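Local coordinates for protein cytochrome c552 (Thermochromatium tepidum, PDB 5ZE8) that carries five covalently bound c-type hemes at low potential and probably passes electrons between redox partners in a purple sulfur photosynthetic bacterium, at residues E50-Q55 with A268-G273; D223-C228 with V254-C259. One frame throughout, in Å; residues are numbered along the deposited sequence.

Contact 1 of 2, residues E50-Q55 with A268-G273. With HEC (heme c), chain D.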
loop_
_atom_site.group_PDB
_atom_site.type_symbol
_atom_site.label_atom_id
_atom_site.label_comp_id
_atom_site.label_asym_id
_atom_site.label_seq_id
_atom_site.Cartn_x
_atom_site.Cartn_y
_atom_site.Cartn_z
ATOM N N GLU A 50 16.437 -14.441 10.210
ATOM C CA GLU A 50 15.172 -15.097 10.314
ATOM C C GLU A 50 14.008 -14.181 10.783
ATOM O O GLU A 50 12.904 -14.297 10.288
ATOM C CB GLU A 50 15.301 -16.348 11.265
ATOM C CG GLU A 50 14.040 -17.197 11.406
ATOM C CD GLU A 50 14.151 -18.569 10.779
ATOM O OE1 GLU A 50 14.497 -18.659 9.551
ATOM O OE2 GLU A 50 13.897 -19.543 11.553
ATOM N N ASP A 51 14.253 -13.309 11.739
ATOM C CA ASP A 51 13.264 -12.447 12.241
ATOM C C ASP A 51 12.709 -11.494 11.164
ATOM O O ASP A 51 11.501 -11.357 10.989
ATOM C CB ASP A 51 13.735 -11.716 13.487
ATOM C CG ASP A 51 13.978 -12.680 14.698
ATOM O OD1 ASP A 51 13.312 -13.712 14.778
ATOM O OD2 ASP A 51 14.875 -12.433 15.529
ATOM N N ILE A 52 13.606 -10.933 10.375
ATOM C CA ILE A 52 13.171 -10.060 9.249
ATOM C C ILE A 52 12.494 -10.910 8.179
ATOM O O ILE A 52 11.467 -10.500 7.629
ATOM C CB ILE A 52 14.368 -9.268 8.688
ATOM C CG1 ILE A 52 14.578 -8.041 9.600
ATOM C CG2 ILE A 52 14.111 -8.720 7.316
ATOM C CD1 ILE A 52 15.891 -7.345 9.415
ATOM N N TYR A 53 13.071 -12.104 7.890
ATOM C CA TYR A 53 12.429 -13.007 6.964
ATOM C C TYR A 53 10.980 -13.333 7.334
ATOM O O TYR A 53 10.076 -13.269 6.494
ATOM C CB TYR A 53 13.215 -14.326 6.810
ATOM C CG TYR A 53 12.547 -15.318 5.854
ATOM C CD1 TYR A 53 12.720 -15.229 4.479
ATOM C CD2 TYR A 53 11.680 -16.255 6.365
ATOM C CE1 TYR A 53 12.128 -16.150 3.677
ATOM C CE2 TYR A 53 11.030 -17.142 5.561
ATOM C CZ TYR A 53 11.255 -17.050 4.219
ATOM O OH TYR A 53 10.596 -17.956 3.481
ATOM N N ARG A 54 10.766 -13.638 8.605
ATOM C CA ARG A 54 9.413 -13.957 9.037
ATOM C C ARG A 54 8.418 -12.797 8.768
ATOM O O ARG A 54 7.316 -12.978 8.253
ATOM C CB ARG A 54 9.326 -14.327 10.522
ATOM C CG ARG A 54 7.909 -14.548 11.011
ATOM C CD ARG A 54 7.879 -15.257 12.370
ATOM N NE ARG A 54 8.985 -14.884 13.098
ATOM C CZ ARG A 54 10.101 -15.565 13.403
ATOM N NH1 ARG A 54 10.279 -16.870 13.308
ATOM N NH2 ARG A 54 11.079 -14.841 13.933
ATOM N N GLN A 55 8.867 -11.579 9.068
ATOM C CA GLN A 55 8.029 -10.396 8.842
ATOM C C GLN A 55 7.781 -10.166 7.359
ATOM O O GLN A 55 6.609 -9.931 6.959
ATOM C CB GLN A 55 8.720 -9.204 9.459
ATOM C CG GLN A 55 8.769 -9.204 11.005
ATOM C CD GLN A 55 9.709 -8.149 11.576
ATOM O OE1 GLN A 55 10.552 -7.576 10.902
ATOM N NE2 GLN A 55 9.646 -8.041 12.936
ATOM N N ALA A 268 14.628 -2.851 12.397
ATOM C CA ALA A 268 13.540 -2.251 11.547
ATOM C C ALA A 268 12.560 -3.357 11.126
ATOM O O ALA A 268 12.921 -4.382 10.505
ATOM C CB ALA A 268 14.083 -1.514 10.303
ATOM N N ASP A 269 11.339 -3.256 11.597
ATOM C CA ASP A 269 10.264 -4.177 11.298
ATOM C C ASP A 269 9.947 -4.165 9.776
ATOM O O ASP A 269 9.713 -3.104 9.181
ATOM C CB ASP A 269 9.024 -3.811 12.094
ATOM C CG ASP A 269 7.951 -4.894 12.086
ATOM O OD1 ASP A 269 7.774 -5.685 11.169
ATOM O OD2 ASP A 269 7.261 -5.082 13.103
ATOM N N HIS A 270 10.073 -5.348 9.166
ATOM C CA HIS A 270 9.802 -5.513 7.708
ATOM C C HIS A 270 8.382 -5.999 7.385
ATOM O O HIS A 270 8.070 -6.342 6.220
ATOM C CB HIS A 270 10.822 -6.409 7.100
ATOM C CG HIS A 270 12.131 -5.768 6.817
ATOM N ND1 HIS A 270 12.948 -5.194 7.797
ATOM C CD2 HIS A 270 12.820 -5.700 5.646
ATOM C CE1 HIS A 270 14.096 -4.838 7.189
ATOM N NE2 HIS A 270 14.014 -5.100 5.891
ATOM N N SER A 271 7.478 -6.036 8.329
ATOM C CA SER A 271 6.085 -6.490 8.032
ATOM C C SER A 271 5.388 -5.560 7.045
ATOM O O SER A 271 4.641 -6.085 6.211
ATOM C CB SER A 271 5.218 -6.514 9.329
ATOM O OG SER A 271 5.743 -7.493 10.260
ATOM N N MET A 272 5.515 -4.236 7.234
ATOM C CA MET A 272 5.020 -3.245 6.267
ATOM C C MET A 272 3.569 -3.523 5.865
ATOM O O MET A 272 3.206 -3.618 4.682
ATOM C CB MET A 272 5.980 -3.203 5.076
ATOM C CG MET A 272 7.359 -2.732 5.524
ATOM S SD MET A 272 8.458 -2.347 4.107
ATOM C CE MET A 272 9.819 -3.351 4.480
ATOM N N GLY A 273 2.747 -3.666 6.866
ATOM C CA GLY A 273 1.322 -3.815 6.684
ATOM C C GLY A 273 0.563 -2.517 6.448
ATOM O O GLY A 273 0.883 -1.442 6.970
HETATM FE FE HEC D . 15.471 -4.853 4.434
HETATM C CHA HEC D . 16.903 -2.598 6.663
HETATM C CHB HEC D . 17.454 -7.306 5.631
HETATM C CHC HEC D . 13.593 -7.214 2.669
HETATM C CHD HEC D . 13.960 -2.327 2.781
HETATM N NA HEC D . 16.859 -4.942 5.849
HETATM C C1A HEC D . 17.294 -3.938 6.673
HETATM C C2A HEC D . 18.211 -4.474 7.639
HETATM C C3A HEC D . 18.389 -5.821 7.331
HETATM C C4A HEC D . 17.547 -6.076 6.237
HETATM C CMA HEC D . 19.252 -6.878 8.022
HETATM C CAA HEC D . 18.792 -3.659 8.813
HETATM C CBA HEC D . 17.788 -3.829 9.960
HETATM C CGA HEC D . 18.251 -3.097 11.206
HETATM O O1A HEC D . 19.461 -3.160 11.567
HETATM O O2A HEC D . 17.404 -2.584 11.956
HETATM N NB HEC D . 15.512 -6.876 4.175
HETATM C C1B HEC D . 16.439 -7.641 4.732
HETATM C C2B HEC D . 16.166 -9.012 4.339
HETATM C C3B HEC D . 15.065 -9.022 3.557
HETATM C C4B HEC D . 14.675 -7.642 3.413
HETATM C CMB HEC D . 16.940 -10.213 4.835
HETATM C CAB HEC D . 14.242 -10.104 3.011
HETATM C CBB HEC D . 13.775 -11.077 3.906
HETATM N NC HEC D . 14.067 -4.778 3.017
HETATM C C1C HEC D . 13.361 -5.823 2.431
HETATM C C2C HEC D . 12.410 -5.333 1.511
HETATM C C3C HEC D . 12.544 -3.951 1.447
HETATM C C4C HEC D . 13.563 -3.617 2.436
HETATM C CMC HEC D . 11.556 -6.230 0.640
HETATM C CAC HEC D . 11.761 -2.989 0.607
HETATM C CBC HEC D . 10.321 -3.034 0.604
HETATM N ND HEC D . 15.436 -2.919 4.672
HETATM C C1D HEC D . 14.763 -2.019 3.865
HETATM C C2D HEC D . 14.950 -0.614 4.328
HETATM C C3D HEC D . 15.765 -0.707 5.405
HETATM C C4D HEC D . 16.075 -2.143 5.639
HETATM C CMD HEC D . 14.481 0.626 3.643
HETATM C CAD HEC D . 16.269 0.447 6.219
HETATM C CBD HEC D . 15.246 0.866 7.283
HETATM C CGD HEC D . 15.574 2.258 7.805
HETATM O O1D HEC D . 14.784 3.202 7.669
HETATM O O2D HEC D . 16.589 2.403 8.463
#
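Ile-52 and Gln-55, one turn apart on helix 50-57, hold the loop that delivers His-270 to a heme iron, in the bis-histidine ligation common among multiheme cytochromes c. His-270 NE2 binds the iron at 2.1 Å, and His-131 supplies the second axial nitrogen. The imidazole therefore has one edge committed to metal, and its remaining contacts illustrate how an axial ligand is kept in place by its surroundings.

Apolar packing acts on the ring face. Ile-52 CG2 stands almost over the centre of the imidazole, 3.6 Å from the centroid and 9° off the ring normal, a CH-pi contact. The isoleucine also reaches the porphyrin, with CD1 3.6 Å from C3A of the heme, so one branched side chain fills the corner between ligand and macrocycle. Ile-52 also touches Phe-267, and His-270 touches Met-261.

Hydrogen bonds act on the ring edge and the backbone. His-270 ND1 donates to Ala-268 O at 2.8 Å, close to the ring plane; this fixes the ring's rotation and would be expected to make the imidazole more electron-rich toward iron. Ala-268 N donates in turn to the heme propionate oxygen O2A. Across the contact, Gln-55 OE1 accepts from His-270 N with an N-H...O angle of 168°, although the donor lies well above the amide plane. The Gln-55 chain, extended beyond CG, carries the amide out to this backbone nitrogen.

Flat groups stack beside that bond: the Gln-55 amide lies over the Asp-269 carboxylate, the planes 15° apart, with CD 3.2 Å from OD1. Asp-269 OD1 closes an Asx turn by accepting from Ser-271 N, and its syn lone pair takes the hydroxyl, Ser-271 OG to Asp-269 OD1 2.9 Å.

Contact 2 of 2, residues D223-C228 with V254-C259; sequences DACMGC and VACQTC. With HEC (heme c), chain F.
Cys-225 lays its sulfur against Cys-256, SG to CB 3.8 Å, where two CxxCH heme-attachment motifs abut. Each cysteine is the first of its motif and each is already spent in a thioether: Cys-256 SG is bonded to CAB of one heme c at 1.8 Å, while Cys-225 and Cys-228 tether another. Cys-225 SG and Cys-256 SG lie 3.8 Å apart, a van der Waals meeting of two thioether sulfurs from separate heme anchors. Such a meeting shows how successive motifs can bring neighbouring hemes together.

Met-226 adds an apolar side to the junction. Its chain is folded at chi2 (-66°) and again at chi3, which brings the terminal methyl up to the heme's rim at the thioether corner, CE lying 3.4 Å from CBB and 4.1 Å from Cys-256 SG. At the far end of the motif Cys-259 SG makes the second link, to CAC at 1.9 Å, so the short helix 256-260 is pinned to the macrocycle by both cysteines. Val-254 CG1 packs on the heme methyl CMC.

The polar end of Gln-257 belongs mainly to the chain just before Asp-223, since its NE2 donates to the carbonyls of Leu-219 and Thr-221. With the amide held there, a methyl rests against it, Ala-224 CB to Gln-257 NE2 3.4 Å.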
loop_
_atom_site.group_PDB
_atom_site.type_symbol
_atom_site.label_atom_id
_atom_site.label_comp_id
_atom_site.label_asym_id
_atom_site.label_seq_id
_atom_site.Cartn_x
_atom_site.Cartn_y
_atom_site.Cartn_z
ATOM N N ASP A 223 13.472 7.749 -0.474
ATOM C CA ASP A 223 14.050 7.133 -1.674
ATOM C C ASP A 223 13.865 5.626 -1.723
ATOM O O ASP A 223 13.856 5.074 -2.829
ATOM C CB ASP A 223 15.562 7.457 -1.773
ATOM C CG ASP A 223 15.828 8.936 -2.137
ATOM O OD1 ASP A 223 14.901 9.774 -2.253
ATOM O OD2 ASP A 223 17.021 9.268 -2.275
ATOM N N ALA A 224 13.772 5.007 -0.560
ATOM C CA ALA A 224 13.636 3.544 -0.453
ATOM C C ALA A 224 12.282 3.105 -0.993
ATOM O O ALA A 224 12.141 1.870 -1.233
ATOM C CB ALA A 224 13.788 3.097 0.974
ATOM N N CYS A 225 11.305 4.001 -1.128
ATOM C CA CYS A 225 9.928 3.579 -1.418
ATOM C C CYS A 225 9.385 4.227 -2.688
ATOM O O CYS A 225 8.437 3.738 -3.276
ATOM C CB CYS A 225 9.007 3.979 -0.242
ATOM S SG CYS A 225 9.720 3.586 1.390
ATOM N N MET A 226 9.883 5.420 -3.057
ATOM C CA MET A 226 9.155 6.257 -3.988
ATOM C C MET A 226 9.049 5.724 -5.388
ATOM O O MET A 226 8.043 6.065 -6.055
ATOM C CB MET A 226 9.709 7.722 -4.046
ATOM C CG MET A 226 9.391 8.563 -2.869
ATOM S SD MET A 226 7.614 8.892 -2.735
ATOM C CE MET A 226 7.529 7.688 -1.546
ATOM N N GLY A 227 9.996 4.956 -5.882
ATOM C CA GLY A 227 9.867 4.457 -7.284
ATOM C C GLY A 227 8.582 3.655 -7.513
ATOM O O GLY A 227 7.946 3.680 -8.580
ATOM N N CYS A 228 8.232 2.899 -6.492
ATOM C CA CYS A 228 7.009 2.064 -6.534
ATOM C C CYS A 228 5.814 2.690 -5.958
ATOM O O CYS A 228 4.688 2.229 -6.290
ATOM C CB CYS A 228 7.270 0.730 -5.819
ATOM S SG CYS A 228 8.682 -0.131 -6.572
ATOM N N VAL A 254 8.415 13.494 7.648
ATOM C CA VAL A 254 8.683 12.160 8.241
ATOM C C VAL A 254 8.917 11.168 7.071
ATOM O O VAL A 254 8.087 11.071 6.185
ATOM C CB VAL A 254 7.500 11.695 9.044
ATOM C CG1 VAL A 254 7.715 10.329 9.672
ATOM C CG2 VAL A 254 7.241 12.773 10.123
ATOM N N ALA A 255 10.016 10.389 7.142
ATOM C CA ALA A 255 10.369 9.299 6.207
ATOM C C ALA A 255 9.340 8.172 6.375
ATOM O O ALA A 255 8.884 7.937 7.498
ATOM C CB ALA A 255 11.740 8.763 6.539
ATOM N N CYS A 256 8.986 7.539 5.240
ATOM C CA CYS A 256 7.973 6.454 5.279
ATOM C C CYS A 256 8.332 5.429 6.349
ATOM O O CYS A 256 7.512 4.912 7.072
ATOM C CB CYS A 256 7.902 5.746 3.883
ATOM S SG CYS A 256 7.886 6.784 2.450
ATOM N N GLN A 257 9.660 5.117 6.455
ATOM C CA GLN A 257 10.159 4.118 7.376
ATOM C C GLN A 257 9.875 4.409 8.834
ATOM O O GLN A 257 9.754 3.472 9.619
ATOM C CB GLN A 257 11.657 3.904 7.205
ATOM C CG GLN A 257 12.066 3.406 5.838
ATOM C CD GLN A 257 12.401 4.528 4.876
ATOM O OE1 GLN A 257 11.656 5.514 4.695
ATOM N NE2 GLN A 257 13.514 4.348 4.155
ATOM N N THR A 258 9.849 5.682 9.203
ATOM C CA THR A 258 9.561 5.959 10.597
ATOM C C THR A 258 8.268 5.423 11.095
ATOM O O THR A 258 8.199 4.927 12.220
ATOM C CB THR A 258 9.710 7.469 10.909
ATOM O OG1 THR A 258 10.829 7.964 10.194
ATOM C CG2 THR A 258 9.876 7.700 12.364
ATOM N N CYS A 259 7.244 5.332 10.217
ATOM C CA CYS A 259 6.002 4.708 10.549
ATOM C C CYS A 259 5.902 3.238 10.113
ATOM O O CYS A 259 5.295 2.452 10.783
ATOM C CB CYS A 259 4.857 5.491 9.871
ATOM S SG CYS A 259 4.784 7.130 10.612
HETATM FE FE HEC F . 1.819 5.160 5.031
HETATM C CHA HEC F . -0.835 3.130 4.976
HETATM C CHB HEC F . 2.763 4.125 1.910
HETATM C CHC HEC F . 4.415 7.410 5.030
HETATM C CHD HEC F . 1.212 5.847 8.333
HETATM N NA HEC F . 1.119 3.897 3.670
HETATM C C1A HEC F . -0.077 3.165 3.823
HETATM C C2A HEC F . -0.310 2.368 2.652
HETATM C C3A HEC F . 0.741 2.656 1.821
HETATM C C4A HEC F . 1.612 3.592 2.434
HETATM C CMA HEC F . 0.983 2.124 0.405
HETATM C CAA HEC F . -1.539 1.468 2.378
HETATM C CBA HEC F . -2.715 2.277 1.840
HETATM C CGA HEC F . -3.954 1.476 1.530
HETATM O O1A HEC F . -4.051 0.832 0.458
HETATM O O2A HEC F . -4.878 1.469 2.401
HETATM N NB HEC F . 3.316 5.683 3.750
HETATM C C1B HEC F . 3.530 5.068 2.547
HETATM C C2B HEC F . 4.661 5.647 1.912
HETATM C C3B HEC F . 5.182 6.627 2.753
HETATM C C4B HEC F . 4.267 6.619 3.916
HETATM C CMB HEC F . 5.217 5.313 0.520
HETATM C CAB HEC F . 6.254 7.624 2.581
HETATM C CBB HEC F . 6.133 8.437 1.443
HETATM N NC HEC F . 2.648 6.395 6.412
HETATM C C1C HEC F . 3.680 7.248 6.174
HETATM C C2C HEC F . 4.048 7.826 7.433
HETATM C C3C HEC F . 3.194 7.382 8.406
HETATM C C4C HEC F . 2.266 6.500 7.727
HETATM C CMC HEC F . 5.253 8.739 7.651
HETATM C CAC HEC F . 3.089 7.680 9.894
HETATM C CBC HEC F . 3.015 9.037 10.275
HETATM N ND HEC F . 0.450 4.654 6.312
HETATM C C1D HEC F . 0.373 4.948 7.669
HETATM C C2D HEC F . -0.730 4.215 8.328
HETATM C C3D HEC F . -1.353 3.463 7.402
HETATM C C4D HEC F . -0.563 3.771 6.173
HETATM C CMD HEC F . -1.095 4.350 9.759
HETATM C CAD HEC F . -2.512 2.522 7.534
HETATM C CBD HEC F . -3.677 2.939 6.668
HETATM C CGD HEC F . -3.968 2.069 5.456
HETATM O O1D HEC F . -3.491 0.941 5.350
HETATM O O2D HEC F . -4.715 2.570 4.628
#

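Along the chain the order is 50-55, 223-228, 254-259 and 268-273, so contact 2 falls wholly within the span between the two halves of contact 1. Their centres lie 16 Å apart and their nearest atoms about 7 Å, without touching. Only eight residues separate 254-259 from 268-273: from helix 256-260 the chain runs through the short strands 263-264 and 267-268 into the loop of contact 1. One part of the polypeptide thus anchors one heme and then supplies an axial ligand to another, and contact 1 sets helix 50-57 against that ligand's loop. Heme sites this close along the chain are consistent with electron transfer between them.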